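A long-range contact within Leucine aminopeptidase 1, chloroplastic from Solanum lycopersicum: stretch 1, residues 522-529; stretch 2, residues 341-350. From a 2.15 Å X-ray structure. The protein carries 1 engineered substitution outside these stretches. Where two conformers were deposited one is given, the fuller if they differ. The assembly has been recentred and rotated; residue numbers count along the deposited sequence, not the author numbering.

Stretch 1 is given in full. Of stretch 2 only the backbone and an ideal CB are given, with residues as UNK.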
# COMPACT_ATOMS: atom_id res chain seq x y z
N LEU A 522 19.26 -18.50 -30.12
CA LEU A 522 18.69 -19.79 -30.45
C LEU A 522 19.22 -20.33 -31.78
O LEU A 522 19.48 -21.53 -31.93
CB LEU A 522 17.17 -19.74 -30.47
CG LEU A 522 16.50 -19.44 -29.12
CD1 LEU A 522 14.99 -19.37 -29.29
CD2 LEU A 522 16.90 -20.39 -28.02
N VAL A 523 19.30 -19.46 -32.77
CA VAL A 523 19.83 -19.85 -34.07
C VAL A 523 21.26 -20.36 -33.90
O VAL A 523 21.62 -21.41 -34.47
CB VAL A 523 19.75 -18.73 -35.11
CG1 VAL A 523 20.57 -19.07 -36.35
CG2 VAL A 523 18.30 -18.46 -35.46
N GLU A 524 22.09 -19.58 -33.21
CA GLU A 524 23.47 -20.01 -32.99
C GLU A 524 23.49 -21.36 -32.29
O GLU A 524 24.33 -22.21 -32.59
CB GLU A 524 24.28 -19.00 -32.18
CG GLU A 524 24.68 -17.76 -32.97
CD GLU A 524 25.68 -18.03 -34.10
OE1 GLU A 524 26.46 -19.00 -33.99
OE2 GLU A 524 25.75 -17.18 -35.01
N TRP A 525 22.63 -21.54 -31.30
CA TRP A 525 22.65 -22.79 -30.55
C TRP A 525 22.29 -23.97 -31.45
O TRP A 525 22.88 -25.04 -31.37
CB TRP A 525 21.66 -22.71 -29.38
CG TRP A 525 21.55 -23.99 -28.60
CD1 TRP A 525 22.49 -24.53 -27.77
CD2 TRP A 525 20.47 -24.92 -28.64
NE1 TRP A 525 21.99 -25.65 -27.17
CE2 TRP A 525 20.78 -25.95 -27.73
CE3 TRP A 525 19.20 -24.90 -29.24
CZ2 TRP A 525 19.88 -26.97 -27.42
CZ3 TRP A 525 18.32 -25.94 -28.96
CH2 TRP A 525 18.65 -26.94 -28.03
N VAL A 526 21.23 -23.83 -32.25
CA VAL A 526 20.85 -24.89 -33.19
C VAL A 526 21.99 -25.24 -34.14
O VAL A 526 22.29 -26.41 -34.35
CB VAL A 526 19.59 -24.49 -34.01
CG1 VAL A 526 19.35 -25.44 -35.17
CG2 VAL A 526 18.39 -24.47 -33.09
N LEU A 527 22.63 -24.20 -34.68
CA LEU A 527 23.72 -24.38 -35.63
C LEU A 527 24.96 -25.02 -35.04
O LEU A 527 25.69 -25.71 -35.75
CB LEU A 527 24.12 -23.04 -36.22
CG LEU A 527 23.10 -22.51 -37.23
CD1 LEU A 527 23.67 -21.27 -37.90
CD2 LEU A 527 22.77 -23.55 -38.28
N ARG A 528 25.19 -24.83 -33.75
CA ARG A 528 26.38 -25.37 -33.12
C ARG A 528 26.11 -26.79 -32.63
O ARG A 528 26.97 -27.44 -32.09
CB ARG A 528 26.84 -24.47 -31.97
CG ARG A 528 27.58 -23.23 -32.48
CD ARG A 528 27.51 -21.99 -31.58
NE ARG A 528 27.85 -20.80 -32.35
CZ ARG A 528 29.10 -20.39 -32.61
NH1 ARG A 528 30.14 -20.92 -31.97
NH2 ARG A 528 29.31 -19.41 -33.49
N ASN A 529 24.86 -27.23 -32.73
CA ASN A 529 24.57 -28.64 -32.51
C ASN A 529 24.76 -29.46 -33.78
O ASN A 529 23.99 -30.38 -34.07
CB ASN A 529 23.13 -28.80 -32.06
CG ASN A 529 23.00 -28.80 -30.56
OD1 ASN A 529 23.15 -29.83 -29.91
ND2 ASN A 529 22.71 -27.64 -30.00
OXT ASN A 529 25.59 -29.09 -34.60
N UNK A 341 15.23 -20.31 -43.74
CA UNK A 341 16.13 -19.82 -44.76
C UNK A 341 17.48 -20.50 -44.69
O UNK A 341 18.11 -20.74 -45.72
CB UNK A 341 16.30 -18.30 -44.63
N UNK A 342 18.05 -20.61 -43.49
CA UNK A 342 19.42 -21.07 -43.34
C UNK A 342 19.56 -22.55 -43.66
O UNK A 342 20.58 -22.99 -44.22
CB UNK A 342 19.91 -20.80 -41.92
N UNK A 343 18.51 -23.32 -43.39
CA UNK A 343 18.44 -24.75 -43.78
C UNK A 343 19.60 -25.58 -43.29
O UNK A 343 20.17 -26.32 -44.05
CB UNK A 343 18.37 -24.87 -45.30
N UNK A 344 19.83 -25.61 -41.98
CA UNK A 344 20.90 -26.48 -41.52
C UNK A 344 20.57 -27.96 -41.67
O UNK A 344 19.44 -28.39 -41.43
CB UNK A 344 21.22 -26.17 -40.06
N UNK A 345 21.57 -28.76 -41.98
CA UNK A 345 21.44 -30.21 -41.98
C UNK A 345 21.84 -30.70 -40.59
O UNK A 345 22.29 -29.92 -39.75
CB UNK A 345 22.30 -30.85 -43.07
N UNK A 346 21.66 -31.99 -40.36
CA UNK A 346 22.11 -32.62 -39.12
C UNK A 346 21.28 -32.23 -37.89
O UNK A 346 21.60 -32.67 -36.78
CB UNK A 346 23.58 -32.26 -38.87
N UNK A 347 20.19 -31.49 -38.07
CA UNK A 347 19.30 -31.14 -36.95
C UNK A 347 17.83 -31.29 -37.34
O UNK A 347 17.39 -30.99 -38.46
CB UNK A 347 19.57 -29.71 -36.48
N UNK A 348 17.06 -31.72 -36.35
CA UNK A 348 15.62 -31.68 -36.43
C UNK A 348 15.16 -30.81 -35.28
O UNK A 348 15.53 -31.08 -34.14
CB UNK A 348 15.00 -33.08 -36.38
N UNK A 349 14.42 -29.75 -35.58
CA UNK A 349 14.06 -28.77 -34.54
C UNK A 349 12.55 -28.64 -34.45
O UNK A 349 11.87 -28.29 -35.42
CB UNK A 349 14.69 -27.41 -34.83
N UNK A 350 12.04 -28.87 -33.24
CA UNK A 350 10.62 -28.68 -32.97
C UNK A 350 10.39 -27.34 -32.28
O UNK A 350 11.11 -26.98 -31.34
CB UNK A 350 10.08 -29.82 -32.11

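Stretch 1 carries a helix that begins earlier in the chain and closes with the chain's C terminus at Asn 529. It offers stretch 2 a row of aliphatic groups from Val 523, Val 526 and Leu 527, and then the terminal carboxylate of Asn 529.

Position 341 finds nothing of stretch 1 within reach of its CB, so this view sets little limit on it; it is Glu 341, near the end of a helix that begins earlier in the chain. At 342 the CB points toward stretch 1, but it still lies 5.4 Å from Leu 527 CD2. That gap suits a mid-sized or long aliphatic side chain, such as leucine, isoleucine or methionine. The residue is Ile 342, whose two branches diverge: CD1 reaches to 3.9 Å from Val 523 CG1, while CG2 lies 4.3 Å from Leu 527 CD2.

Position 343 leaves the helix with positive phi (54°), a conformation easiest for glycine and often taken by asparagine. Its CB points away, so a polar chain is also acceptable, and Arg 343 occupies it.

At 344 the ideal CB is already 3.5 Å from Leu 527 CD2, leaving little room in that direction for anything bulky. Phi/psi of -69/145 is well suited to proline, though alanine or valine could also be considered. Pro 344 is found, its CB packing 3.6 Å from Leu 527 CD2.

Position 345 is out of reach and tolerant; small Ser 345 fills it.

Position 346 again has positive phi (71°), so glycine or asparagine would be plausible from the backbone alone. Yet the ideal CB is 5.2 Å from Asn 529 O, and the nearby negative charge favours a long basic chain, lysine or arginine. Arg 346 leaves sideways and its end comes nearer, forming a salt bridge from NH2 to Asn 529 OXT at 3.2 Å.

The strand begins at 347, where the CB points toward stretch 1, 4.5 Å from Val 526 CG1 and 5.1 Å from Asn 529 O. A compact aliphatic residue fits, and beta-branching suits the extended backbone: valine or isoleucine. Val 347 places CG2 4.0 Å from Val 526 CG1, and its CG1 lies 3.6 Å from Asn 529 O.

Strand alternation turns 348 away, where polar residues are at home; it is Glu 348.

Position 349 points back, its CB 5.0 Å from Val 526 CG2, so valine, isoleucine or leucine would serve. Val 349 brings CG2 to 3.8 Å from Val 526 CG1.

Position 350 is out of reach, so many residues would do; it is His 350, whose NE2 donates a hydrogen bond to Glu 348 OE2 at 2.7 Å.

Stretch 2 (341-350) EIRPSRVEVH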
# COMPACT_ATOMS: atom_id res chain seq x y z
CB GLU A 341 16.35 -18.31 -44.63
CG GLU A 341 15.11 -17.47 -44.87
CD GLU A 341 14.89 -17.14 -46.33
OE1 GLU A 341 15.56 -17.73 -47.20
OE2 GLU A 341 13.90 -16.44 -46.60
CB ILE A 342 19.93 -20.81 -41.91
CG1 ILE A 342 20.01 -19.30 -41.64
CG2 ILE A 342 21.28 -21.47 -41.70
CD1 ILE A 342 20.08 -18.94 -40.17
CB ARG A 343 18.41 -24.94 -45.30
CG ARG A 343 17.20 -24.35 -45.98
CD ARG A 343 17.39 -24.45 -47.48
NE ARG A 343 17.16 -25.81 -47.97
CZ ARG A 343 15.99 -26.26 -48.43
NH1 ARG A 343 14.90 -25.50 -48.40
NH2 ARG A 343 15.87 -27.55 -48.76
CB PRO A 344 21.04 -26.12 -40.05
CG PRO A 344 19.70 -25.56 -39.67
CD PRO A 344 19.21 -24.84 -40.89
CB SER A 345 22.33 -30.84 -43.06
OG SER A 345 23.69 -30.53 -42.80
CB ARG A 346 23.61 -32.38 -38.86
CG ARG A 346 24.54 -32.91 -39.95
CD ARG A 346 25.94 -32.29 -39.87
NE ARG A 346 26.42 -32.11 -38.50
CZ ARG A 346 26.81 -30.95 -37.98
NH1 ARG A 346 26.81 -29.83 -38.70
NH2 ARG A 346 27.20 -30.90 -36.71
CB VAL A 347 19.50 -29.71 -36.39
CG1 VAL A 347 20.85 -29.55 -35.70
CG2 VAL A 347 19.37 -28.67 -37.49
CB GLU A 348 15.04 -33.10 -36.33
CG GLU A 348 13.52 -33.18 -36.26
CD GLU A 348 13.02 -34.61 -36.07
OE1 GLU A 348 13.44 -35.52 -36.81
OE2 GLU A 348 12.14 -34.84 -35.22
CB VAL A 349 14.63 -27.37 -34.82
CG1 VAL A 349 14.35 -26.44 -33.65
CG2 VAL A 349 16.14 -27.44 -35.01
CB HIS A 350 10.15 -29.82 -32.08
CG HIS A 350 10.26 -31.15 -32.73
ND1 HIS A 350 9.19 -31.79 -33.31
CD2 HIS A 350 11.32 -31.98 -32.89
CE1 HIS A 350 9.60 -32.91 -33.87
NE2 HIS A 350 10.87 -33.09 -33.56
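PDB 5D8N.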